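Long-range contacts in heme oxygenase (mycobilin-producing) (Mycobacterium tuberculosis, PDB 3HX9), which probably degrades heme oxidatively to mycobilin with release of the iron, and binds two hemes at once in its active site: residues 2-7 with 92-97; 6-11 with 50-55. All blocks are in the same frame, centred on the assembly; numbering follows the deposited sequence.

Contact 1: residues 2-7 with 92-97; sequences PVVKIN and FEVVLD. With HEM (protoporphyrin IX containing Fe), chain E.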
# COMPACT_ATOMS: atom_id res chain seq x y z
N PRO A 2 -0.93 -4.19 13.37
CA PRO A 2 -2.07 -4.01 12.40
C PRO A 2 -1.81 -4.72 11.09
O PRO A 2 -0.76 -5.32 10.88
CB PRO A 2 -2.12 -2.51 12.16
CG PRO A 2 -1.47 -1.93 13.43
CD PRO A 2 -0.41 -2.90 13.82
N VAL A 3 -2.84 -4.78 10.27
CA VAL A 3 -2.69 -5.52 8.97
C VAL A 3 -3.14 -4.63 7.89
O VAL A 3 -3.91 -3.69 8.12
CB VAL A 3 -3.48 -6.86 8.93
CG1 VAL A 3 -2.92 -7.82 10.00
CG2 VAL A 3 -5.04 -6.65 9.19
N VAL A 4 -2.75 -4.99 6.66
CA VAL A 4 -3.19 -4.27 5.46
C VAL A 4 -3.78 -5.31 4.52
O VAL A 4 -3.18 -6.39 4.32
CB VAL A 4 -1.96 -3.59 4.78
CG1 VAL A 4 -2.42 -3.01 3.46
CG2 VAL A 4 -1.51 -2.41 5.57
N LYS A 5 -4.97 -5.03 4.03
CA LYS A 5 -5.63 -5.90 3.05
C LYS A 5 -5.87 -5.06 1.80
O LYS A 5 -6.60 -4.08 1.85
CB LYS A 5 -6.94 -6.37 3.63
CG LYS A 5 -6.79 -7.09 5.04
CD LYS A 5 -5.98 -8.45 4.89
CE LYS A 5 -6.00 -9.38 6.15
NZ LYS A 5 -6.30 -8.50 7.16
N ILE A 6 -5.26 -5.44 0.67
CA ILE A 6 -5.36 -4.58 -0.48
C ILE A 6 -6.21 -5.36 -1.50
O ILE A 6 -5.82 -6.51 -1.80
CB ILE A 6 -3.95 -4.40 -1.11
CG1 ILE A 6 -2.97 -3.80 -0.08
CG2 ILE A 6 -4.06 -3.50 -2.44
CD1 ILE A 6 -1.67 -3.22 -0.65
N ASN A 7 -7.28 -4.76 -1.99
CA ASN A 7 -7.95 -5.33 -3.17
C ASN A 7 -7.32 -4.73 -4.37
O ASN A 7 -7.47 -3.52 -4.58
CB ASN A 7 -9.46 -5.17 -3.12
CG ASN A 7 -10.18 -6.22 -3.97
OD1 ASN A 7 -11.14 -5.89 -4.65
ND2 ASN A 7 -9.72 -7.45 -3.90
N PHE A 92 -1.25 -8.52 4.15
CA PHE A 92 0.05 -8.26 4.71
C PHE A 92 -0.10 -7.99 6.20
O PHE A 92 -1.16 -7.62 6.66
CB PHE A 92 0.70 -6.97 4.17
CG PHE A 92 0.93 -6.97 2.70
CD1 PHE A 92 2.18 -7.36 2.20
CD2 PHE A 92 -0.09 -6.60 1.83
CE1 PHE A 92 2.42 -7.36 0.76
CE2 PHE A 92 0.15 -6.59 0.39
CZ PHE A 92 1.39 -6.99 -0.10
N GLU A 93 1.01 -8.10 6.90
CA GLU A 93 1.11 -7.64 8.31
C GLU A 93 2.04 -6.43 8.36
O GLU A 93 3.05 -6.35 7.68
CB GLU A 93 1.65 -8.76 9.21
CG GLU A 93 0.64 -9.89 9.56
CD GLU A 93 1.30 -11.23 10.03
OE1 GLU A 93 2.55 -11.32 10.07
OE2 GLU A 93 0.55 -12.21 10.32
N VAL A 94 1.71 -5.44 9.17
CA VAL A 94 2.56 -4.25 9.24
C VAL A 94 3.75 -4.53 10.19
O VAL A 94 3.56 -4.90 11.38
CB VAL A 94 1.76 -3.03 9.74
CG1 VAL A 94 2.66 -1.82 9.84
CG2 VAL A 94 0.60 -2.74 8.84
N VAL A 95 4.97 -4.39 9.67
CA VAL A 95 6.20 -4.69 10.46
C VAL A 95 6.60 -3.40 11.16
O VAL A 95 7.06 -3.40 12.35
CB VAL A 95 7.37 -5.16 9.53
CG1 VAL A 95 8.64 -5.38 10.35
CG2 VAL A 95 7.00 -6.47 8.82
N LEU A 96 6.57 -2.31 10.41
CA LEU A 96 6.85 -0.97 10.91
C LEU A 96 6.03 0.10 10.17
O LEU A 96 5.62 -0.08 9.03
CB LEU A 96 8.32 -0.63 10.78
CG LEU A 96 8.92 -0.39 9.43
CD1 LEU A 96 8.77 1.07 9.08
CD2 LEU A 96 10.42 -0.75 9.47
N ASP A 97 5.78 1.21 10.85
CA ASP A 97 4.98 2.30 10.24
C ASP A 97 5.58 3.55 10.87
O ASP A 97 5.33 3.80 12.06
CB ASP A 97 3.50 2.13 10.61
CG ASP A 97 2.65 3.24 10.05
OD1 ASP A 97 3.23 4.23 9.50
OD2 ASP A 97 1.38 3.10 10.17
CHA HEM E . -15.91 -4.27 -5.99
CHB HEM E . -16.00 -0.61 -2.77
CHC HEM E . -12.83 -3.05 0.00
CHD HEM E . -13.48 -6.97 -2.78
C1A HEM E . -16.14 -3.05 -5.37
C2A HEM E . -16.86 -1.97 -5.98
C3A HEM E . -16.91 -0.97 -5.09
C4A HEM E . -16.18 -1.36 -3.93
CMA HEM E . -17.52 0.42 -5.26
CAA HEM E . -17.48 -2.01 -7.41
CBA HEM E . -16.39 -1.61 -8.43
CGA HEM E . -16.84 -1.55 -9.88
O1A HEM E . -16.31 -2.31 -10.66
O2A HEM E . -17.72 -0.76 -10.24
C1B HEM E . -15.14 -0.98 -1.77
C2B HEM E . -14.78 -0.11 -0.66
C3B HEM E . -13.89 -0.79 0.11
C4B HEM E . -13.64 -2.08 -0.50
CMB HEM E . -15.33 1.29 -0.38
CAB HEM E . -13.23 -0.20 1.36
CBB HEM E . -12.80 -0.93 2.38
C1C HEM E . -12.75 -4.32 -0.50
C2C HEM E . -11.89 -5.36 0.00
C3C HEM E . -12.09 -6.40 -0.83
C4C HEM E . -13.06 -6.08 -1.82
CMC HEM E . -10.84 -5.27 1.12
CAC HEM E . -11.41 -7.76 -0.75
CBC HEM E . -11.60 -8.44 0.39
C1D HEM E . -14.18 -6.61 -3.90
C2D HEM E . -14.41 -7.50 -5.00
C3D HEM E . -15.16 -6.66 -6.01
C4D HEM E . -15.29 -5.34 -5.42
CMD HEM E . -13.96 -8.99 -5.05
CAD HEM E . -15.65 -7.13 -7.39
CBD HEM E . -14.47 -6.82 -8.33
CGD HEM E . -14.76 -7.46 -9.70
O1D HEM E . -15.93 -7.74 -9.99
O2D HEM E . -13.86 -7.81 -10.50
NA HEM E . -15.71 -2.65 -4.09
NB HEM E . -14.45 -2.15 -1.64
NC HEM E . -13.48 -4.78 -1.60
ND HEM E . -14.65 -5.35 -4.21
FE HEM E . -14.32 -3.65 -3.09
O HOH W 1 1.59 -5.50 13.18

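Contact 2: residues 6-11 with 50-55; sequences INAIEV and RYFVVT. With HEM (protoporphyrin IX containing Fe), chain E.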
# COMPACT_ATOMS: atom_id res chain seq x y z
N ILE A 6 -5.26 -5.44 0.67
CA ILE A 6 -5.36 -4.58 -0.48
C ILE A 6 -6.21 -5.36 -1.50
O ILE A 6 -5.82 -6.51 -1.80
CB ILE A 6 -3.95 -4.40 -1.11
CG1 ILE A 6 -2.97 -3.80 -0.08
CG2 ILE A 6 -4.06 -3.50 -2.44
CD1 ILE A 6 -1.67 -3.22 -0.65
N ASN A 7 -7.28 -4.76 -1.99
CA ASN A 7 -7.95 -5.33 -3.17
C ASN A 7 -7.32 -4.73 -4.37
O ASN A 7 -7.47 -3.52 -4.58
CB ASN A 7 -9.46 -5.17 -3.12
CG ASN A 7 -10.18 -6.22 -3.97
OD1 ASN A 7 -11.14 -5.89 -4.65
ND2 ASN A 7 -9.72 -7.45 -3.90
N ALA A 8 -6.65 -5.56 -5.20
CA ALA A 8 -6.00 -5.02 -6.39
C ALA A 8 -6.94 -5.31 -7.54
O ALA A 8 -7.06 -6.47 -7.94
CB ALA A 8 -4.55 -5.62 -6.61
N ILE A 9 -7.58 -4.28 -8.06
CA ILE A 9 -8.76 -4.45 -8.95
C ILE A 9 -8.42 -4.05 -10.37
O ILE A 9 -7.70 -3.07 -10.63
CB ILE A 9 -9.98 -3.72 -8.44
CG1 ILE A 9 -9.66 -2.24 -8.16
CG2 ILE A 9 -10.40 -4.42 -7.20
CD1 ILE A 9 -10.90 -1.41 -7.79
N GLU A 10 -8.78 -4.93 -11.27
CA GLU A 10 -8.52 -4.72 -12.70
C GLU A 10 -9.60 -3.82 -13.27
O GLU A 10 -10.77 -4.14 -13.20
CB GLU A 10 -8.50 -6.09 -13.41
CG GLU A 10 -7.19 -6.88 -13.16
CD GLU A 10 -7.38 -8.43 -13.07
OE1 GLU A 10 -6.81 -9.10 -12.15
OE2 GLU A 10 -8.13 -8.98 -13.92
N VAL A 11 -9.23 -2.68 -13.81
CA VAL A 11 -10.19 -1.69 -14.22
C VAL A 11 -9.91 -1.41 -15.67
O VAL A 11 -8.83 -1.05 -15.98
CB VAL A 11 -9.97 -0.37 -13.45
CG1 VAL A 11 -10.93 0.67 -13.93
CG2 VAL A 11 -10.27 -0.62 -12.00
N ARG A 50 -3.35 -1.97 -12.11
CA ARG A 50 -4.54 -2.17 -11.26
C ARG A 50 -4.66 -0.98 -10.31
O ARG A 50 -3.65 -0.40 -9.93
CB ARG A 50 -4.43 -3.43 -10.42
CG ARG A 50 -4.26 -4.66 -11.33
CD ARG A 50 -4.10 -5.94 -10.52
NE ARG A 50 -2.79 -5.94 -9.92
CZ ARG A 50 -2.34 -6.93 -9.16
NH1 ARG A 50 -3.14 -8.00 -8.91
NH2 ARG A 50 -1.09 -6.86 -8.67
N TYR A 51 -5.89 -0.64 -9.99
CA TYR A 51 -6.12 0.24 -8.80
C TYR A 51 -5.85 -0.60 -7.56
O TYR A 51 -6.16 -1.79 -7.52
CB TYR A 51 -7.56 0.71 -8.75
CG TYR A 51 -7.84 1.91 -9.61
CD1 TYR A 51 -8.07 3.20 -9.04
CD2 TYR A 51 -7.88 1.77 -10.98
CE1 TYR A 51 -8.31 4.32 -9.87
CE2 TYR A 51 -8.13 2.89 -11.83
CZ TYR A 51 -8.39 4.11 -11.26
OH TYR A 51 -8.64 5.19 -12.12
N PHE A 52 -5.32 0.05 -6.51
CA PHE A 52 -5.16 -0.65 -5.21
C PHE A 52 -6.09 -0.02 -4.22
O PHE A 52 -6.04 1.20 -4.04
CB PHE A 52 -3.73 -0.48 -4.63
CG PHE A 52 -2.70 -1.45 -5.15
CD1 PHE A 52 -2.96 -2.23 -6.29
CD2 PHE A 52 -1.48 -1.59 -4.51
CE1 PHE A 52 -2.01 -3.13 -6.75
CE2 PHE A 52 -0.50 -2.48 -4.97
CZ PHE A 52 -0.79 -3.23 -6.15
N VAL A 53 -6.95 -0.83 -3.61
CA VAL A 53 -7.86 -0.40 -2.60
C VAL A 53 -7.21 -0.88 -1.30
O VAL A 53 -7.24 -2.05 -1.00
CB VAL A 53 -9.24 -1.04 -2.79
CG1 VAL A 53 -10.22 -0.57 -1.69
CG2 VAL A 53 -9.77 -0.54 -4.19
N VAL A 54 -6.53 0.04 -0.64
CA VAL A 54 -5.62 -0.29 0.49
C VAL A 54 -6.39 -0.11 1.78
O VAL A 54 -6.67 1.04 2.19
CB VAL A 54 -4.38 0.60 0.48
CG1 VAL A 54 -3.43 0.23 1.66
CG2 VAL A 54 -3.67 0.50 -0.85
N THR A 55 -6.74 -1.22 2.42
CA THR A 55 -7.56 -1.08 3.64
C THR A 55 -6.72 -1.49 4.83
O THR A 55 -5.82 -2.35 4.74
CB THR A 55 -8.84 -1.94 3.62
OG1 THR A 55 -8.51 -3.35 3.79
CG2 THR A 55 -9.58 -1.74 2.32
CHA HEM E . -15.91 -4.27 -5.99
CHB HEM E . -16.00 -0.61 -2.77
CHC HEM E . -12.83 -3.05 0.00
CHD HEM E . -13.48 -6.97 -2.78
C1A HEM E . -16.14 -3.05 -5.37
C2A HEM E . -16.86 -1.97 -5.98
C3A HEM E . -16.91 -0.97 -5.09
C4A HEM E . -16.18 -1.36 -3.93
CMA HEM E . -17.52 0.42 -5.26
CAA HEM E . -17.48 -2.01 -7.41
CBA HEM E . -16.39 -1.61 -8.43
CGA HEM E . -16.84 -1.55 -9.88
O1A HEM E . -16.31 -2.31 -10.66
O2A HEM E . -17.72 -0.76 -10.24
C1B HEM E . -15.14 -0.98 -1.77
C2B HEM E . -14.78 -0.11 -0.66
C3B HEM E . -13.89 -0.79 0.11
C4B HEM E . -13.64 -2.08 -0.50
CMB HEM E . -15.33 1.29 -0.38
CAB HEM E . -13.23 -0.20 1.36
CBB HEM E . -12.80 -0.93 2.38
C1C HEM E . -12.75 -4.32 -0.50
C2C HEM E . -11.89 -5.36 0.00
C3C HEM E . -12.09 -6.40 -0.83
C4C HEM E . -13.06 -6.08 -1.82
CMC HEM E . -10.84 -5.27 1.12
CAC HEM E . -11.41 -7.76 -0.75
CBC HEM E . -11.60 -8.44 0.39
C1D HEM E . -14.18 -6.61 -3.90
C2D HEM E . -14.41 -7.50 -5.00
C3D HEM E . -15.16 -6.66 -6.01
C4D HEM E . -15.29 -5.34 -5.42
CMD HEM E . -13.96 -8.99 -5.05
CAD HEM E . -15.65 -7.13 -7.39
CBD HEM E . -14.47 -6.82 -8.33
CGD HEM E . -14.76 -7.46 -9.70
O1D HEM E . -15.93 -7.74 -9.99
O2D HEM E . -13.86 -7.81 -10.50
NA HEM E . -15.71 -2.65 -4.09
NB HEM E . -14.45 -2.15 -1.64
NC HEM E . -13.48 -4.78 -1.60
ND HEM E . -14.65 -5.35 -4.21
FE HEM E . -14.32 -3.65 -3.09
O HOH W 2 -6.00 -8.47 -9.66

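Contact 1: residues 2-7 with 92-97
Val4, Ile6, Phe92 and Val94 put their side chains on one face of a pair of antiparallel strands and carry most of this contact. Phe92 has CG anti to its own carbonyl carbon (chi1 -61°), which sends the ring along the sheet toward Ile6. There the tip methyl CD1 of Ile6 reaches ring atom CE2 of Phe92 at 4.0 Å, the two side chains crossing obliquely. The edge of the same ring faces the carbonyl oxygen of Val4, which lies near the ring plane. Val4 and Val94 meet methyl to methyl, CG2 of Val4 to CG2 of Val94 at 3.9 Å; both have CG1 anti to N, so their CG2 branches slant into each other. Beta-branched valines suit a strand because they favour extended backbone angles, and their methyls cover the face of the sheet. On the reverse face, Val3 CG1 rests against the aliphatic CG of Glu93, whose extended chain carries the carboxylate onward.

These are the N-terminal strand 3-9 and strand 87-99, neighbours in the antiparallel sheet of a dimeric alpha-beta barrel fold, the class to which antibiotic biosynthesis monooxygenases belong. Phe92 to Val94, and Leu96 and Asp97 beyond the corner, also pair with a strand of the second subunit, so the sheet continues across the dimer interface, and the Phe92 ring meets Phe52 of that subunit.

Between the strands, Val4 and Phe92 exchange two backbone bonds: Val4 N gives to Phe92 O at 3.1 Å, and Phe92 N gives to Val4 O, nearly along the C=O axis. Further out, Val94 N donates to Pro2 O in a nearly straight bond of 3.0 Å (171°). One water donates to both Pro2 O and Val94 O, bridging the strands just before the chain turns a corner at Val95.

Contact 2: residues 6-11 with 50-55
Strands 6-9 and 51-55 run antiparallel, their axes 4.6 Å apart at closest approach and 167° between their N-to-C directions. Asn7 and Val53 form one hydrogen-bonded pair, with Asn7 N to Val53 O at 2.9 Å in the carbonyl plane and a return bond from Val53 N to Asn7 O. Ile9 and Tyr51 form the next; Ile9 N meets Tyr51 O almost along the C=O axis, whereas the return bond from Tyr51 N to Ile9 O is weak.

On the face of Ile6, Ala8 and Phe52, CG2 of Ile6 lies obliquely against CG of the Phe52 ring at 3.7 Å. Beside it, Ala8 CB touches Phe52 CE1 at 3.6 Å and also sits over one face of the Arg50 guanidinium. A single methyl is small enough to serve both flat groups. Arg50, bent at chi3 (-73°), binds Glu48 through NE, while its NH1 reaches Glu10 OE1 through a water that also donates to Ala8 O.

The other face is apolar at one end. Ile9 CD1 packs on Val53 CG2 at 3.9 Å, Ile9 CG1 on Tyr51 CB, and Val11 CG2 on Tyr51 CD2 at 3.5 Å; Tyr51 OH is held by Glu20 of helix 16-25, whose Leu19 and Phe23 cover Ile9. Toward the porphyrin, Asn7 has CG anti to N (chi1 -156°), bringing OD1 to 3.2 Å from heme CHD. Val53 CG1 and Thr55 CG2 border the same heme. This is the sheet wall of the heme pocket in a ferredoxin-like alpha-beta barrel subunit, closed on its inner face by helix and cofactor.

Strand 3-9 is common to both contacts, flanked by 87-99 in contact 1 and by 51-57 in contact 2; both include Ile6 and Asn7, but only Ile6 makes contacts across each. Contact 2 is buried near the centre of the chain, whereas contact 1 is partly buried and runs outward to Pro2. The inner pair combines heme-facing side chains with an arginine salt-bridged to Glu48 and linked to Glu10 through a water; the outer one joins backbone bonds with valine, isoleucine and phenylalanine packing. Both reach the second subunit, contact 1 by strand pairing and contact 2 through Ile6 and Phe52. They join directly where Lys5 O probably accepts a hydrogen bond from Thr55 OG1 (2.8 Å).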